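Local coordinates for DNA mismatch repair protein PMS1 (Saccharomyces cerevisiae, PDB 3H4L) that binds ATP through its N-terminal GHKL-type ATPase domain and takes part in DNA mismatch repair, probably as one subunit of a MutL-type complex acting after mismatch recognition, at residues B[106-111]-B[153-158]; B[266-271]-B[314-319]. All coordinates share one frame; numbering follows the deposited sequence.

Interaction 1 of 2, residues B[106-111]-B[153-158]; sequences CGIAKL and FHNLPV
Ile108 carries the tightly packed side of this contact. Its CG1 branch stands between the backbone N and the carbonyl carbon (chi1 51°), the crowded position, and CG2 lies beside the N. The two branches therefore reach different partners. CD1 lies 4.0 Å from CE1 of Phe153, the two side chains running side by side in the same direction. CG2 meets CD1 of Leu156 at 3.6 Å, where the side chains cross obliquely. Ser19 of helix 11-22 and Ile23 touch Ile108.

Two hydrogen bonds join the segments beside this apolar patch. Phe153 N donates to Ile108 O at 2.9 Å, nearly along the C=O axis, but the N-H is bent away from it (139°). The side chain of Asn155 reaches back, and ND2 bonds Gly107 O at 2.8 Å, almost straight at 166°. The N-H points at the oxygen within the plane of the amide. The acceptors lie where the chain passes from helix 101-107 to strand 110-116. The partner is a type I beta turn, Phe153 to Leu156, with Leu156 as N-cap of helix 157-164. The contact joins the helix-to-strand link to this turn in the GHKL ATPase fold, with the side chain of Ile108 about 12 Å from the bound ATP analogue.

The looser, more solvent-facing side belongs to His154 and Lys110. The Lys110 chain bends at chi2 and brings CE over the centre of the imidazole, a CH-pi contact of 3.8 Å to the ring centroid. Asn155 OD1 lies over the opposite face, toward the rim. At the ring edge a water joins His154 NE2, at 2.8 Å, to the carbonyl oxygens of Gly107 and Ala109. Lys110 NZ stays 4.1 Å from His154 NE2, near enough that its charge would probably disfavour ring protonation.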
loop_
_atom_site.group_PDB
_atom_site.type_symbol
_atom_site.label_atom_id
_atom_site.label_comp_id
_atom_site.label_asym_id
_atom_site.label_seq_id
_atom_site.Cartn_x
_atom_site.Cartn_y
_atom_site.Cartn_z
ATOM N N CYS B 106 -21.504 -14.703 -5.342
ATOM C CA CYS B 106 -21.651 -15.406 -6.611
ATOM C C CYS B 106 -22.555 -14.641 -7.562
ATOM O O CYS B 106 -22.275 -14.524 -8.756
ATOM C CB CYS B 106 -22.268 -16.770 -6.381
ATOM S SG CYS B 106 -21.044 -17.994 -6.229
ATOM N N GLY B 107 -23.656 -14.145 -7.010
ATOM C CA GLY B 107 -24.616 -13.405 -7.797
ATOM C C GLY B 107 -24.122 -12.067 -8.291
ATOM O O GLY B 107 -24.371 -11.726 -9.440
ATOM N N ILE B 108 -23.426 -11.297 -7.460
ATOM C CA ILE B 108 -22.969 -10.000 -7.937
ATOM C C ILE B 108 -21.472 -9.828 -8.183
ATOM O O ILE B 108 -20.973 -8.700 -8.199
ATOM C CB ILE B 108 -23.485 -8.852 -7.028
ATOM C CG1 ILE B 108 -23.189 -9.138 -5.555
ATOM C CG2 ILE B 108 -24.968 -8.662 -7.256
ATOM C CD1 ILE B 108 -21.720 -9.113 -5.210
ATOM N N ALA B 109 -20.767 -10.940 -8.399
ATOM C CA ALA B 109 -19.327 -10.921 -8.678
ATOM C C ALA B 109 -18.919 -12.275 -9.247
ATOM O O ALA B 109 -19.768 -13.130 -9.438
ATOM C CB ALA B 109 -18.541 -10.630 -7.405
ATOM N N LYS B 110 -17.633 -12.456 -9.536
ATOM C CA LYS B 110 -17.125 -13.732 -10.057
ATOM C C LYS B 110 -16.393 -14.349 -8.876
ATOM O O LYS B 110 -15.418 -13.763 -8.393
ATOM C CB LYS B 110 -16.108 -13.518 -11.186
ATOM C CG LYS B 110 -16.524 -12.553 -12.281
ATOM C CD LYS B 110 -17.583 -13.124 -13.226
ATOM C CE LYS B 110 -17.946 -12.103 -14.316
ATOM N NZ LYS B 110 -18.750 -12.677 -15.447
ATOM N N LEU B 111 -16.833 -15.513 -8.409
ATOM C CA LEU B 111 -16.181 -16.142 -7.258
ATOM C C LEU B 111 -15.300 -17.337 -7.605
ATOM O O LEU B 111 -15.733 -18.247 -8.298
ATOM C CB LEU B 111 -17.228 -16.592 -6.230
ATOM C CG LEU B 111 -16.675 -17.175 -4.917
ATOM C CD1 LEU B 111 -15.952 -16.069 -4.131
ATOM C CD2 LEU B 111 -17.811 -17.781 -4.078
ATOM N N PHE B 153 -19.643 -6.196 -8.541
ATOM C CA PHE B 153 -20.807 -5.439 -9.003
ATOM C C PHE B 153 -20.828 -5.280 -10.521
ATOM O O PHE B 153 -21.419 -4.341 -11.058
ATOM C CB PHE B 153 -20.872 -4.059 -8.309
ATOM C CG PHE B 153 -20.845 -4.129 -6.792
ATOM C CD1 PHE B 153 -21.589 -5.081 -6.105
ATOM C CD2 PHE B 153 -20.063 -3.251 -6.056
ATOM C CE1 PHE B 153 -21.551 -5.166 -4.709
ATOM C CE2 PHE B 153 -20.019 -3.325 -4.659
ATOM C CZ PHE B 153 -20.765 -4.288 -3.987
ATOM N N HIS B 154 -20.202 -6.222 -11.213
ATOM C CA HIS B 154 -20.149 -6.186 -12.665
ATOM C C HIS B 154 -21.539 -6.227 -13.303
ATOM O O HIS B 154 -21.694 -5.880 -14.475
ATOM C CB HIS B 154 -19.309 -7.356 -13.189
ATOM C CG HIS B 154 -20.034 -8.661 -13.197
ATOM N ND1 HIS B 154 -20.686 -9.139 -14.311
ATOM C CD2 HIS B 154 -20.257 -9.564 -12.213
ATOM C CE1 HIS B 154 -21.282 -10.280 -14.014
ATOM N NE2 HIS B 154 -21.039 -10.559 -12.746
ATOM N N ASN B 155 -22.541 -6.667 -12.549
ATOM C CA ASN B 155 -23.903 -6.735 -13.074
ATOM C C ASN B 155 -24.872 -5.852 -12.283
ATOM O O ASN B 155 -26.044 -6.179 -12.115
ATOM C CB ASN B 155 -24.394 -8.185 -13.100
ATOM C CG ASN B 155 -24.235 -8.882 -11.766
ATOM O OD1 ASN B 155 -23.538 -8.392 -10.879
ATOM N ND2 ASN B 155 -24.870 -10.039 -11.621
ATOM N N LEU B 156 -24.347 -4.737 -11.788
ATOM C CA LEU B 156 -25.111 -3.732 -11.054
ATOM C C LEU B 156 -24.451 -2.451 -11.529
ATOM O O LEU B 156 -23.818 -1.740 -10.751
ATOM C CB LEU B 156 -24.923 -3.875 -9.544
ATOM C CG LEU B 156 -25.571 -5.078 -8.869
ATOM C CD1 LEU B 156 -25.287 -5.052 -7.376
ATOM C CD2 LEU B 156 -27.056 -5.041 -9.125
ATOM N N PRO B 157 -24.597 -2.145 -12.825
ATOM C CA PRO B 157 -24.038 -0.974 -13.505
ATOM C C PRO B 157 -24.012 0.273 -12.649
ATOM O O PRO B 157 -22.981 0.933 -12.529
ATOM C CB PRO B 157 -24.943 -0.817 -14.719
ATOM C CG PRO B 157 -25.329 -2.204 -15.024
ATOM C CD PRO B 157 -25.651 -2.755 -13.652
ATOM N N VAL B 158 -25.153 0.598 -12.057
ATOM C CA VAL B 158 -25.234 1.782 -11.220
ATOM C C VAL B 158 -24.270 1.706 -10.042
ATOM O O VAL B 158 -23.499 2.630 -9.830
ATOM C CB VAL B 158 -26.670 2.010 -10.700
ATOM C CG1 VAL B 158 -26.731 3.283 -9.873
ATOM C CG2 VAL B 158 -27.632 2.102 -11.872
HETATM O O HOH W 1 -22.187 -12.471 -11.059
#

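Interaction 2 of 2, residues B[266-271]-B[314-319]; sequences GYISQN and PAVFLN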
loop_
_atom_site.group_PDB
_atom_site.type_symbol
_atom_site.label_atom_id
_atom_site.label_comp_id
_atom_site.label_asym_id
_atom_site.label_seq_id
_atom_site.Cartn_x
_atom_site.Cartn_y
_atom_site.Cartn_z
ATOM N N GLY B 266 -7.536 -2.780 27.184
ATOM C CA GLY B 266 -7.189 -2.104 25.949
ATOM C C GLY B 266 -6.511 -0.772 26.207
ATOM O O GLY B 266 -5.765 -0.617 27.183
ATOM N N TYR B 267 -6.764 0.196 25.332
ATOM C CA TYR B 267 -6.166 1.512 25.476
ATOM C C TYR B 267 -7.137 2.589 25.049
ATOM O O TYR B 267 -8.003 2.361 24.204
ATOM C CB TYR B 267 -4.893 1.613 24.633
ATOM C CG TYR B 267 -3.812 0.644 25.045
ATOM C CD1 TYR B 267 -3.841 -0.683 24.630
ATOM C CD2 TYR B 267 -2.769 1.056 25.865
ATOM C CE1 TYR B 267 -2.846 -1.583 25.028
ATOM C CE2 TYR B 267 -1.777 0.175 26.267
ATOM C CZ TYR B 267 -1.816 -1.142 25.847
ATOM O OH TYR B 267 -0.819 -2.004 26.254
ATOM N N ILE B 268 -6.996 3.765 25.647
ATOM C CA ILE B 268 -7.851 4.896 25.323
ATOM C C ILE B 268 -7.034 6.153 25.568
ATOM O O ILE B 268 -6.122 6.158 26.398
ATOM C CB ILE B 268 -9.130 4.912 26.194
ATOM C CG1 ILE B 268 -10.097 5.970 25.667
ATOM C CG2 ILE B 268 -8.782 5.212 27.643
ATOM C CD1 ILE B 268 -11.499 5.881 26.241
ATOM N N SER B 269 -7.342 7.210 24.831
ATOM C CA SER B 269 -6.616 8.459 24.981
ATOM C C SER B 269 -6.782 9.028 26.375
ATOM O O SER B 269 -7.867 8.975 26.952
ATOM C CB SER B 269 -7.103 9.484 23.961
ATOM O OG SER B 269 -6.716 9.105 22.658
ATOM N N GLN B 270 -5.695 9.562 26.915
ATOM C CA GLN B 270 -5.748 10.165 28.230
ATOM C C GLN B 270 -6.424 11.523 28.081
ATOM O O GLN B 270 -6.277 12.184 27.052
ATOM C CB GLN B 270 -4.343 10.292 28.824
ATOM C CG GLN B 270 -3.272 10.819 27.910
ATOM C CD GLN B 270 -1.905 10.798 28.586
ATOM O OE1 GLN B 270 -1.749 11.277 29.711
ATOM N NE2 GLN B 270 -0.913 10.248 27.902
ATOM N N ASN B 271 -7.192 11.917 29.095
ATOM C CA ASN B 271 -7.924 13.183 29.068
ATOM C C ASN B 271 -7.036 14.413 28.992
ATOM O O ASN B 271 -7.520 15.515 28.745
ATOM C CB ASN B 271 -8.826 13.306 30.297
ATOM C CG ASN B 271 -8.055 13.186 31.600
ATOM O OD1 ASN B 271 -6.889 13.578 31.688
ATOM N ND2 ASN B 271 -8.715 12.656 32.627
ATOM N N PRO B 314 -12.011 10.858 22.103
ATOM C CA PRO B 314 -10.993 9.873 22.470
ATOM C C PRO B 314 -10.746 8.778 21.447
ATOM O O PRO B 314 -11.669 8.320 20.778
ATOM C CB PRO B 314 -11.542 9.301 23.765
ATOM C CG PRO B 314 -13.017 9.262 23.481
ATOM C CD PRO B 314 -13.270 10.612 22.833
ATOM N N ALA B 315 -9.487 8.371 21.323
ATOM C CA ALA B 315 -9.140 7.269 20.437
ATOM C C ALA B 315 -9.489 6.043 21.293
ATOM O O ALA B 315 -9.125 5.980 22.470
ATOM C CB ALA B 315 -7.658 7.291 20.113
ATOM N N VAL B 316 -10.200 5.076 20.717
ATOM C CA VAL B 316 -10.608 3.906 21.485
ATOM C C VAL B 316 -10.174 2.553 20.947
ATOM O O VAL B 316 -10.211 2.300 19.745
ATOM C CB VAL B 316 -12.131 3.854 21.640
ATOM C CG1 VAL B 316 -12.511 2.796 22.684
ATOM C CG2 VAL B 316 -12.655 5.223 22.011
ATOM N N PHE B 317 -9.781 1.688 21.875
ATOM C CA PHE B 317 -9.350 0.324 21.592
ATOM C C PHE B 317 -9.698 -0.465 22.847
ATOM O O PHE B 317 -8.837 -0.738 23.683
ATOM C CB PHE B 317 -7.839 0.251 21.353
ATOM C CG PHE B 317 -7.361 1.111 20.231
ATOM C CD1 PHE B 317 -6.698 2.305 20.491
ATOM C CD2 PHE B 317 -7.579 0.736 18.911
ATOM C CE1 PHE B 317 -6.252 3.118 19.451
ATOM C CE2 PHE B 317 -7.139 1.541 17.857
ATOM C CZ PHE B 317 -6.476 2.733 18.128
ATOM N N LEU B 318 -10.967 -0.822 22.985
ATOM C CA LEU B 318 -11.385 -1.552 24.167
ATOM C C LEU B 318 -12.027 -2.885 23.884
ATOM O O LEU B 318 -12.903 -3.002 23.030
ATOM C CB LEU B 318 -12.345 -0.700 24.987
ATOM C CG LEU B 318 -11.758 0.632 25.438
ATOM C CD1 LEU B 318 -12.772 1.337 26.305
ATOM C CD2 LEU B 318 -10.468 0.400 26.208
ATOM N N ASN B 319 -11.582 -3.897 24.614
ATOM C CA ASN B 319 -12.144 -5.224 24.460
ATOM C C ASN B 319 -12.944 -5.571 25.700
ATOM O O ASN B 319 -12.426 -5.492 26.815
ATOM C CB ASN B 319 -11.050 -6.275 24.266
ATOM C CG ASN B 319 -11.616 -7.686 24.135
ATOM O OD1 ASN B 319 -12.299 -8.011 23.155
ATOM N ND2 ASN B 319 -11.348 -8.524 25.132
#
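Ile268 and Pro314 lie side by side and point the same way. Ile268 CG1 is anti to the backbone N (chi1 -171°), which sets it 4.1 Å from Pro314 CB. Ile268 CD1 reaches a more distant neighbour, Val316 CG2, on the same face of the sheet. Tyr357 and Tyr358 of helix 343-362 pack against Ile268 on this face.

Tyr267 and Phe317 project from the other face, but their rings part company. Phe317 CG is anti to its carbonyl carbon, and the edge of its ring lies near Tyr267 O. Beyond that the ring meets Phe284, as well as Ile217 and Phe221 of helix 213-221. The backbones of Tyr267 and Phe317 form an antiparallel hydrogen-bonded pair. Tyr267 N bonds Phe317 O at 2.8 Å, whereas the return bond from Phe317 N to Tyr267 O is weak.

Leu318 turns CD2 back across the strand, 3.7 Å from Tyr267 O. It stands opposite Gly266, where a side chain would strike Phe317 O. The Gly266 CA instead makes a CA-H...O contact with that oxygen at 3.1 Å.

At the far end Ser269 turns OG beside its own backbone N (chi1 -69°). There OG accepts a bond from Ala315 N at 3.2 Å, and Ser269 N bonds Ala315 O at the same length. The side chain thus takes the place of a backbone carbonyl as the acceptor. An alanine here would lose the OG acceptor and would probably leave the buried Ala315 N without its partner, loosening this end of the pairing.

Strands 261-269 and 316-321 are the two inner strands of a four-stranded mixed sheet. The helix-backed sheet is consistent with the S5-like domain that follows the ATPase domain in MutL proteins.

Interactions 1 and 2 occupy different domains on opposite sides of the chain's centre, with centres 39 Å apart and no direct touch. They share no helix or strand. Interaction 1 lies in the ATPase domain and is only partly buried, with an exposed lysine at its margin. Interaction 2 is buried in the S5-like domain. The chemistry follows the setting. Residues 106-111 and 153-158 meet chiefly through loop and turn residues, without strand pairing, so single side-chain and backbone bonds, a bridging water and a ring contact join them. Residues 266-271 and 314-319 pair mainly as neighbouring strands, so the backbone does more of the work and side chains from both faces pack against helices.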